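Local coordinates for protein heme oxygenase (Leptospira interrogans, PDB 5KZL) that catalyses the oxygen-dependent cleavage of heme, as a heme oxygenase that holds iron protoporphyrin IX within an almost entirely helical fold, at residues T12-G17 with Q192-E197; A126-V131 with K199-L204. The protein carries 1 engineered substitution. One frame throughout, in Å; residues are numbered along the deposited sequence.

Contact 1 of 2, residues T12-G17 with Q192-E197; sequences TILREG and QSILAE. With HEM (protoporphyrin IX containing Fe), chain B.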
loop_
_atom_site.group_PDB
_atom_site.type_symbol
_atom_site.label_atom_id
_atom_site.label_comp_id
_atom_site.label_asym_id
_atom_site.label_seq_id
_atom_site.Cartn_x
_atom_site.Cartn_y
_atom_site.Cartn_z
ATOM N N THR A 12 -7.631 15.339 6.423
ATOM C CA THR A 12 -7.466 16.523 5.562
ATOM C C THR A 12 -5.961 16.895 5.440
ATOM O O THR A 12 -5.488 17.188 4.344
ATOM C CB THR A 12 -8.345 17.662 6.115
ATOM O OG1 THR A 12 -9.716 17.276 5.964
ATOM C CG2 THR A 12 -8.117 19.000 5.418
ATOM N N ILE A 13 -5.230 16.886 6.568
ATOM C CA ILE A 13 -3.785 17.194 6.627
ATOM C C ILE A 13 -3.007 16.280 5.674
ATOM O O ILE A 13 -2.149 16.742 4.915
ATOM C CB ILE A 13 -3.256 17.122 8.095
ATOM C CG1 ILE A 13 -3.682 18.378 8.880
ATOM C CG2 ILE A 13 -1.717 16.951 8.143
ATOM C CD1 ILE A 13 -3.670 18.217 10.377
ATOM N N LEU A 14 -3.314 14.978 5.722
ATOM C CA LEU A 14 -2.662 13.991 4.873
ATOM C C LEU A 14 -3.052 14.163 3.416
ATOM O O LEU A 14 -2.181 14.113 2.568
ATOM C CB LEU A 14 -2.965 12.561 5.363
ATOM C CG LEU A 14 -2.441 12.209 6.753
ATOM C CD1 LEU A 14 -2.791 10.755 7.129
ATOM C CD2 LEU A 14 -0.939 12.436 6.843
ATOM N N ARG A 15 -4.348 14.400 3.121
ATOM C CA ARG A 15 -4.804 14.586 1.736
ATOM C C ARG A 15 -4.148 15.821 1.088
ATOM O O ARG A 15 -3.584 15.724 -0.009
ATOM C CB ARG A 15 -6.345 14.679 1.695
ATOM C CG ARG A 15 -6.922 15.008 0.328
ATOM C CD ARG A 15 -8.437 15.012 0.328
ATOM N NE ARG A 15 -8.971 13.650 0.395
ATOM C CZ ARG A 15 -10.265 13.351 0.446
ATOM N NH1 ARG A 15 -10.657 12.084 0.494
ATOM N NH2 ARG A 15 -11.177 14.317 0.476
ATOM N N GLU A 16 -4.250 16.980 1.758
ATOM C CA GLU A 16 -3.688 18.241 1.269
ATOM C C GLU A 16 -2.162 18.209 1.268
ATOM O O GLU A 16 -1.546 18.687 0.317
ATOM C CB GLU A 16 -4.206 19.427 2.092
ATOM C CG GLU A 16 -5.712 19.656 1.952
ATOM C CD GLU A 16 -6.308 20.724 2.861
ATOM O OE1 GLU A 16 -5.657 21.113 3.858
ATOM O OE2 GLU A 16 -7.462 21.134 2.601
ATOM N N GLY A 17 -1.567 17.644 2.318
ATOM C CA GLY A 17 -0.115 17.581 2.446
ATOM C C GLY A 17 0.611 16.625 1.516
ATOM O O GLY A 17 1.824 16.760 1.344
ATOM N N GLN A 192 1.568 16.366 12.318
ATOM C CA GLN A 192 2.656 16.819 11.446
ATOM C C GLN A 192 3.706 15.731 11.239
ATOM O O GLN A 192 4.201 15.578 10.110
ATOM C CB GLN A 192 3.296 18.111 11.951
ATOM C CG GLN A 192 2.473 19.355 11.656
ATOM C CD GLN A 192 2.242 19.554 10.168
ATOM O OE1 GLN A 192 3.166 19.632 9.345
ATOM N NE2 GLN A 192 1.005 19.568 9.790
ATOM N N SER A 193 4.041 14.976 12.314
ATOM C CA SER A 193 4.993 13.854 12.242
ATOM C C SER A 193 4.389 12.745 11.367
ATOM O O SER A 193 5.112 12.117 10.572
ATOM C CB SER A 193 5.308 13.318 13.637
ATOM O OG SER A 193 5.981 14.281 14.436
ATOM N N ILE A 194 3.055 12.526 11.470
ATOM C CA ILE A 194 2.360 11.517 10.635
ATOM C C ILE A 194 2.417 11.965 9.161
ATOM O O ILE A 194 2.713 11.146 8.287
ATOM C CB ILE A 194 0.922 11.163 11.136
ATOM C CG1 ILE A 194 0.977 10.514 12.561
ATOM C CG2 ILE A 194 0.213 10.187 10.149
ATOM C CD1 ILE A 194 -0.327 10.535 13.328
ATOM N N LEU A 195 2.213 13.274 8.896
ATOM C CA LEU A 195 2.353 13.813 7.531
ATOM C C LEU A 195 3.805 13.616 6.978
ATOM O O LEU A 195 3.973 13.159 5.847
ATOM C CB LEU A 195 1.910 15.300 7.488
ATOM C CG LEU A 195 2.096 16.054 6.170
ATOM C CD1 LEU A 195 1.350 15.375 5.000
ATOM C CD2 LEU A 195 1.674 17.519 6.320
ATOM N N ALA A 196 4.841 13.915 7.788
ATOM C CA ALA A 196 6.256 13.741 7.411
ATOM C C ALA A 196 6.533 12.263 7.059
ATOM O O ALA A 196 7.144 11.978 6.018
ATOM C CB ALA A 196 7.148 14.198 8.554
ATOM N N GLU A 197 5.966 11.325 7.849
ATOM C CA GLU A 197 6.120 9.896 7.547
ATOM C C GLU A 197 5.434 9.510 6.226
ATOM O O GLU A 197 6.045 8.810 5.413
ATOM C CB GLU A 197 5.676 8.999 8.709
ATOM C CG GLU A 197 6.083 7.524 8.541
ATOM C CD GLU A 197 7.574 7.220 8.478
ATOM O OE1 GLU A 197 8.376 8.122 8.807
ATOM O OE2 GLU A 197 7.943 6.081 8.104
HETATM C CHA HEM B . -6.290 8.277 -3.966
HETATM C CHB HEM B . -2.020 6.584 -2.786
HETATM C CHC HEM B . -1.149 5.837 -7.427
HETATM C CHD HEM B . -5.645 6.661 -8.398
HETATM C C1A HEM B . -5.210 7.872 -3.260
HETATM C C2A HEM B . -5.070 8.063 -1.846
HETATM C C3A HEM B . -3.860 7.611 -1.530
HETATM C C4A HEM B . -3.264 7.126 -2.694
HETATM C CMA HEM B . -3.247 7.558 -0.186
HETATM C CAA HEM B . -6.079 8.651 -0.891
HETATM C CBA HEM B . -6.115 10.195 -0.924
HETATM C CGA HEM B . -6.997 10.703 0.139
HETATM O O1A HEM B . -6.563 11.392 1.009
HETATM O O2A HEM B . -8.176 10.389 0.104
HETATM C C1B HEM B . -1.376 6.243 -3.963
HETATM C C2B HEM B . 0.015 5.819 -4.031
HETATM C C3B HEM B . 0.236 5.619 -5.345
HETATM C C4B HEM B . -1.012 5.931 -6.058
HETATM C CMB HEM B . 0.978 5.603 -2.915
HETATM C CAB HEM B . 1.401 5.208 -6.021
HETATM C CBB HEM B . 2.433 5.256 -5.346
HETATM C C1C HEM B . -2.306 5.835 -8.120
HETATM C C2C HEM B . -2.508 5.319 -9.430
HETATM C C3C HEM B . -3.807 5.554 -9.689
HETATM C C4C HEM B . -4.394 6.177 -8.530
HETATM C CMC HEM B . -1.469 4.643 -10.324
HETATM C CAC HEM B . -4.460 5.210 -10.930
HETATM C CBC HEM B . -5.723 5.091 -10.983
HETATM C C1D HEM B . -6.164 7.276 -7.277
HETATM C C2D HEM B . -7.535 7.845 -7.230
HETATM C C3D HEM B . -7.714 8.255 -6.000
HETATM C C4D HEM B . -6.459 7.970 -5.290
HETATM C CMD HEM B . -8.529 7.867 -8.339
HETATM C CAD HEM B . -8.947 8.940 -5.477
HETATM C CBD HEM B . -10.092 8.028 -5.243
HETATM C CGD HEM B . -11.298 8.724 -4.701
HETATM O O1D HEM B . -11.226 9.792 -4.225
HETATM O O2D HEM B . -12.338 8.139 -4.752
HETATM N NA HEM B . -4.069 7.332 -3.702
HETATM N NB HEM B . -1.826 6.303 -5.169
HETATM N NC HEM B . -3.433 6.328 -7.660
HETATM N ND HEM B . -5.595 7.378 -6.096
HETATM FE FE HEM B . -3.769 6.869 -5.665
HETATM O O HOH W 1 -4.470 4.720 -5.382
#

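Contact 2 of 2, residues A126-V131 with K199-L204; sequences AAHSYV and KQVFLL. With HEM (protoporphyrin IX containing Fe), chain B.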
loop_
_atom_site.group_PDB
_atom_site.type_symbol
_atom_site.label_atom_id
_atom_site.label_comp_id
_atom_site.label_asym_id
_atom_site.label_seq_id
_atom_site.Cartn_x
_atom_site.Cartn_y
_atom_site.Cartn_z
ATOM N N ALA A 126 0.513 4.687 11.183
ATOM C CA ALA A 126 -0.721 5.295 10.661
ATOM C C ALA A 126 -0.459 5.846 9.258
ATOM O O ALA A 126 -1.329 5.747 8.401
ATOM C CB ALA A 126 -1.213 6.417 11.582
ATOM N N ALA A 127 0.744 6.422 9.024
ATOM C CA ALA A 127 1.166 6.971 7.722
ATOM C C ALA A 127 1.271 5.887 6.653
ATOM O O ALA A 127 0.866 6.099 5.515
ATOM C CB ALA A 127 2.499 7.668 7.850
ATOM N N HIS A 128 1.788 4.732 7.037
ATOM C CA HIS A 128 1.954 3.553 6.204
ATOM C C HIS A 128 0.595 2.974 5.796
ATOM O O HIS A 128 0.375 2.707 4.610
ATOM C CB HIS A 128 2.852 2.562 6.948
ATOM C CG HIS A 128 4.285 3.012 6.982
ATOM N ND1 HIS A 128 5.222 2.495 6.115
ATOM C CD2 HIS A 128 4.875 3.977 7.733
ATOM C CE1 HIS A 128 6.363 3.103 6.399
ATOM N NE2 HIS A 128 6.202 4.023 7.351
ATOM N N SER A 129 -0.322 2.828 6.776
ATOM C CA SER A 129 -1.709 2.424 6.561
ATOM C C SER A 129 -2.386 3.417 5.562
ATOM O O SER A 129 -2.916 2.981 4.548
ATOM C CB SER A 129 -2.461 2.420 7.885
ATOM O OG SER A 129 -3.843 2.288 7.612
ATOM N N TYR A 130 -2.310 4.734 5.817
ATOM C CA TYR A 130 -2.888 5.751 4.925
ATOM C C TYR A 130 -2.375 5.653 3.479
ATOM O O TYR A 130 -3.173 5.512 2.548
ATOM C CB TYR A 130 -2.664 7.190 5.483
ATOM C CG TYR A 130 -3.000 8.282 4.478
ATOM C CD1 TYR A 130 -4.318 8.675 4.256
ATOM C CD2 TYR A 130 -1.999 8.914 3.741
ATOM C CE1 TYR A 130 -4.634 9.658 3.309
ATOM C CE2 TYR A 130 -2.308 9.869 2.766
ATOM C CZ TYR A 130 -3.622 10.273 2.588
ATOM O OH TYR A 130 -3.922 11.219 1.630
ATOM N N VAL A 131 -1.058 5.787 3.288
ATOM C CA VAL A 131 -0.447 5.844 1.962
ATOM C C VAL A 131 -0.750 4.599 1.167
ATOM O O VAL A 131 -1.237 4.718 0.053
ATOM C CB VAL A 131 1.067 6.187 1.981
ATOM C CG1 VAL A 131 1.633 6.189 0.570
ATOM C CG2 VAL A 131 1.306 7.543 2.639
ATOM N N LYS A 199 4.925 11.358 3.579
ATOM C CA LYS A 199 5.787 11.813 2.477
ATOM C C LYS A 199 6.939 10.839 2.204
ATOM O O LYS A 199 7.244 10.551 1.031
ATOM C CB LYS A 199 6.321 13.211 2.764
ATOM C CG LYS A 199 5.221 14.264 2.735
ATOM C CD LYS A 199 5.774 15.604 3.174
ATOM C CE LYS A 199 4.721 16.667 3.125
ATOM N NZ LYS A 199 4.666 17.292 1.779
ATOM N N GLN A 200 7.544 10.301 3.284
ATOM C CA GLN A 200 8.631 9.322 3.220
ATOM C C GLN A 200 8.123 8.038 2.562
ATOM O O GLN A 200 8.818 7.463 1.716
ATOM C CB GLN A 200 9.125 8.991 4.644
ATOM C CG GLN A 200 10.466 9.583 5.022
ATOM C CD GLN A 200 11.559 9.197 4.071
ATOM O OE1 GLN A 200 12.065 8.061 4.034
ATOM N NE2 GLN A 200 11.898 10.139 3.252
ATOM N N VAL A 201 6.909 7.611 2.924
ATOM C CA VAL A 201 6.294 6.395 2.350
ATOM C C VAL A 201 6.110 6.594 0.844
ATOM O O VAL A 201 6.467 5.688 0.092
ATOM C CB VAL A 201 4.969 5.953 3.040
ATOM C CG1 VAL A 201 4.443 4.649 2.439
ATOM C CG2 VAL A 201 5.158 5.790 4.540
ATOM N N PHE A 202 5.586 7.765 0.399
ATOM C CA PHE A 202 5.439 8.012 -1.042
ATOM C C PHE A 202 6.794 7.876 -1.727
ATOM O O PHE A 202 6.880 7.242 -2.776
ATOM C CB PHE A 202 4.824 9.396 -1.357
ATOM C CG PHE A 202 3.311 9.405 -1.401
ATOM C CD1 PHE A 202 2.624 8.950 -2.525
ATOM C CD2 PHE A 202 2.573 9.893 -0.328
ATOM C CE1 PHE A 202 1.219 8.942 -2.551
ATOM C CE2 PHE A 202 1.177 9.894 -0.356
ATOM C CZ PHE A 202 0.505 9.404 -1.453
ATOM N N LEU A 203 7.862 8.424 -1.096
ATOM C CA LEU A 203 9.215 8.332 -1.663
ATOM C C LEU A 203 9.693 6.877 -1.757
ATOM O O LEU A 203 10.333 6.498 -2.756
ATOM C CB LEU A 203 10.196 9.143 -0.801
ATOM C CG LEU A 203 11.532 9.454 -1.486
ATOM C CD1 LEU A 203 11.362 10.565 -2.578
ATOM C CD2 LEU A 203 12.576 9.870 -0.462
ATOM N N LEU A 204 9.364 6.059 -0.733
ATOM C CA LEU A 204 9.789 4.645 -0.729
ATOM C C LEU A 204 9.076 3.872 -1.834
ATOM O O LEU A 204 9.700 3.032 -2.473
ATOM C CB LEU A 204 9.593 3.998 0.643
ATOM C CG LEU A 204 10.579 4.495 1.751
ATOM C CD1 LEU A 204 10.022 4.203 3.135
ATOM C CD2 LEU A 204 11.919 3.825 1.628
HETATM C CHA HEM B . -6.290 8.277 -3.966
HETATM C CHB HEM B . -2.020 6.584 -2.786
HETATM C CHC HEM B . -1.149 5.837 -7.427
HETATM C CHD HEM B . -5.645 6.661 -8.398
HETATM C C1A HEM B . -5.210 7.872 -3.260
HETATM C C2A HEM B . -5.070 8.063 -1.846
HETATM C C3A HEM B . -3.860 7.611 -1.530
HETATM C C4A HEM B . -3.264 7.126 -2.694
HETATM C CMA HEM B . -3.247 7.558 -0.186
HETATM C CAA HEM B . -6.079 8.651 -0.891
HETATM C CBA HEM B . -6.115 10.195 -0.924
HETATM C CGA HEM B . -6.997 10.703 0.139
HETATM O O1A HEM B . -6.563 11.392 1.009
HETATM O O2A HEM B . -8.176 10.389 0.104
HETATM C C1B HEM B . -1.376 6.243 -3.963
HETATM C C2B HEM B . 0.015 5.819 -4.031
HETATM C C3B HEM B . 0.236 5.619 -5.345
HETATM C C4B HEM B . -1.012 5.931 -6.058
HETATM C CMB HEM B . 0.978 5.603 -2.915
HETATM C CAB HEM B . 1.401 5.208 -6.021
HETATM C CBB HEM B . 2.433 5.256 -5.346
HETATM C C1C HEM B . -2.306 5.835 -8.120
HETATM C C2C HEM B . -2.508 5.319 -9.430
HETATM C C3C HEM B . -3.807 5.554 -9.689
HETATM C C4C HEM B . -4.394 6.177 -8.530
HETATM C CMC HEM B . -1.469 4.643 -10.324
HETATM C CAC HEM B . -4.460 5.210 -10.930
HETATM C CBC HEM B . -5.723 5.091 -10.983
HETATM C C1D HEM B . -6.164 7.276 -7.277
HETATM C C2D HEM B . -7.535 7.845 -7.230
HETATM C C3D HEM B . -7.714 8.255 -6.000
HETATM C C4D HEM B . -6.459 7.970 -5.290
HETATM C CMD HEM B . -8.529 7.867 -8.339
HETATM C CAD HEM B . -8.947 8.940 -5.477
HETATM C CBD HEM B . -10.092 8.028 -5.243
HETATM C CGD HEM B . -11.298 8.724 -4.701
HETATM O O1D HEM B . -11.226 9.792 -4.225
HETATM O O2D HEM B . -12.338 8.139 -4.752
HETATM N NA HEM B . -4.069 7.332 -3.702
HETATM N NB HEM B . -1.826 6.303 -5.169
HETATM N NC HEM B . -3.433 6.328 -7.660
HETATM N ND HEM B . -5.595 7.378 -6.096
HETATM FE FE HEM B . -3.769 6.869 -5.665
HETATM O O HOH W 1 -4.470 4.720 -5.382
#

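Contact 1 of 2, residues T12-G17 with Q192-E197
In the all-helical heme oxygenase fold, the short N-terminal helix 10-17 packs on the C-terminal helix 188-210. The two segments run in the same general direction, their axes 9.7 Å apart at a crossing angle of -38°. L195 carries the apolar seam. Its CG stands anti to the backbone N (chi1 175°), which sends both methyls toward helix 10-17. The side chains of L195 and I13 cross obliquely, with L195 CD2 3.9 Å from I13 CG2. L195 CD1 lies over the backbone, 3.7 Å from G17 CA, an approach that depends on G17 having no side chain. L14 comes in from the flank. Its CD2 rests on the backbone of the partner helix, 3.6 Å from L195 CA, and also meets I194 CG2 at 4.2 Å. On the more exposed side, the bent chain of Q192 brings NE2 beside I13 CG2. Further out, L14 also touches Y130 and I194 touches A127, so helix 125-151 borders the seam. The CB of R15 points away from segment 192-197, and its side chain reaches a heme propionate. The chain is extended as far as CD and bends at chi3, which sets the guanidinium edge-on to the carboxylate. NE makes weak, long bonds to both carboxylate oxygens. The better bond is R15 NH1 to HEM O2A, 3.0 Å long with an N-H...O angle of 158°.

Contact 2 of 2, residues A126-V131 with K199-L204
Segments 126-131 and 199-204, on helices 125-151 and 188-210, cross at -54° in the buried core of the heme oxygenase fold, beside the heme pocket. Segment 199-204 meets 126-131 through two neighbouring side chains. Before them, K199 turns away from 126-131, and its NZ forms a salt bridge with E21. The CB of V201 points toward the other helix, and its two methyls divide the work. CG1, anti to the backbone N, packs on V131 CG1 at 3.7 Å as the two valines slide past each other in opposite directions. CG2 sits over the centre of the H128 ring in a CH-pi contact, 3.4 Å from the ring centroid and 9° off the normal. The H128 ring is also held at its polar end, where NE2 is hydrogen-bonded to E197 OE2. F202 leaves the helix at the flank and extends toward the heme. V131 CG1 lies over the centre of the F202 ring, 3.8 Å from its centroid, in a second CH-pi contact. V131 CG2 touches F202 CE2 nearer the ring's rim. F202 CE1 in turn approaches HEM CMB at 3.4 Å, so V131 and F202 together line the pocket around this methyl. Y130, on the same helix as V131, lays one ring face against HEM CMA. With CG anti to the backbone N (chi1 169°), its phenol reaches the propionate edge-on. There Y130 OH donates a hydrogen bond of 2.7 Å to HEM O1A.

From the N terminus the chain runs through helix 10-17, helix 125-151 and then helix 188-210. Contact 1 joins the first and last of these and closes a loop of 174 residues. Contact 2 starts inside that loop and closes one of 67 residues, between 131 and 199. Its second segment follows 192-197 on the last helix, so the segments alternate and the contacts cross. Helix 188-210 is common to both and ties the N-terminal helix to helix 125-151. The centres of the two contacts lie about 9 Å apart. G17 O with K199 NZ and E197 OE2 with H128 NE2 join them directly. The heme is a further bridge, with one propionate held by R15 and Y130.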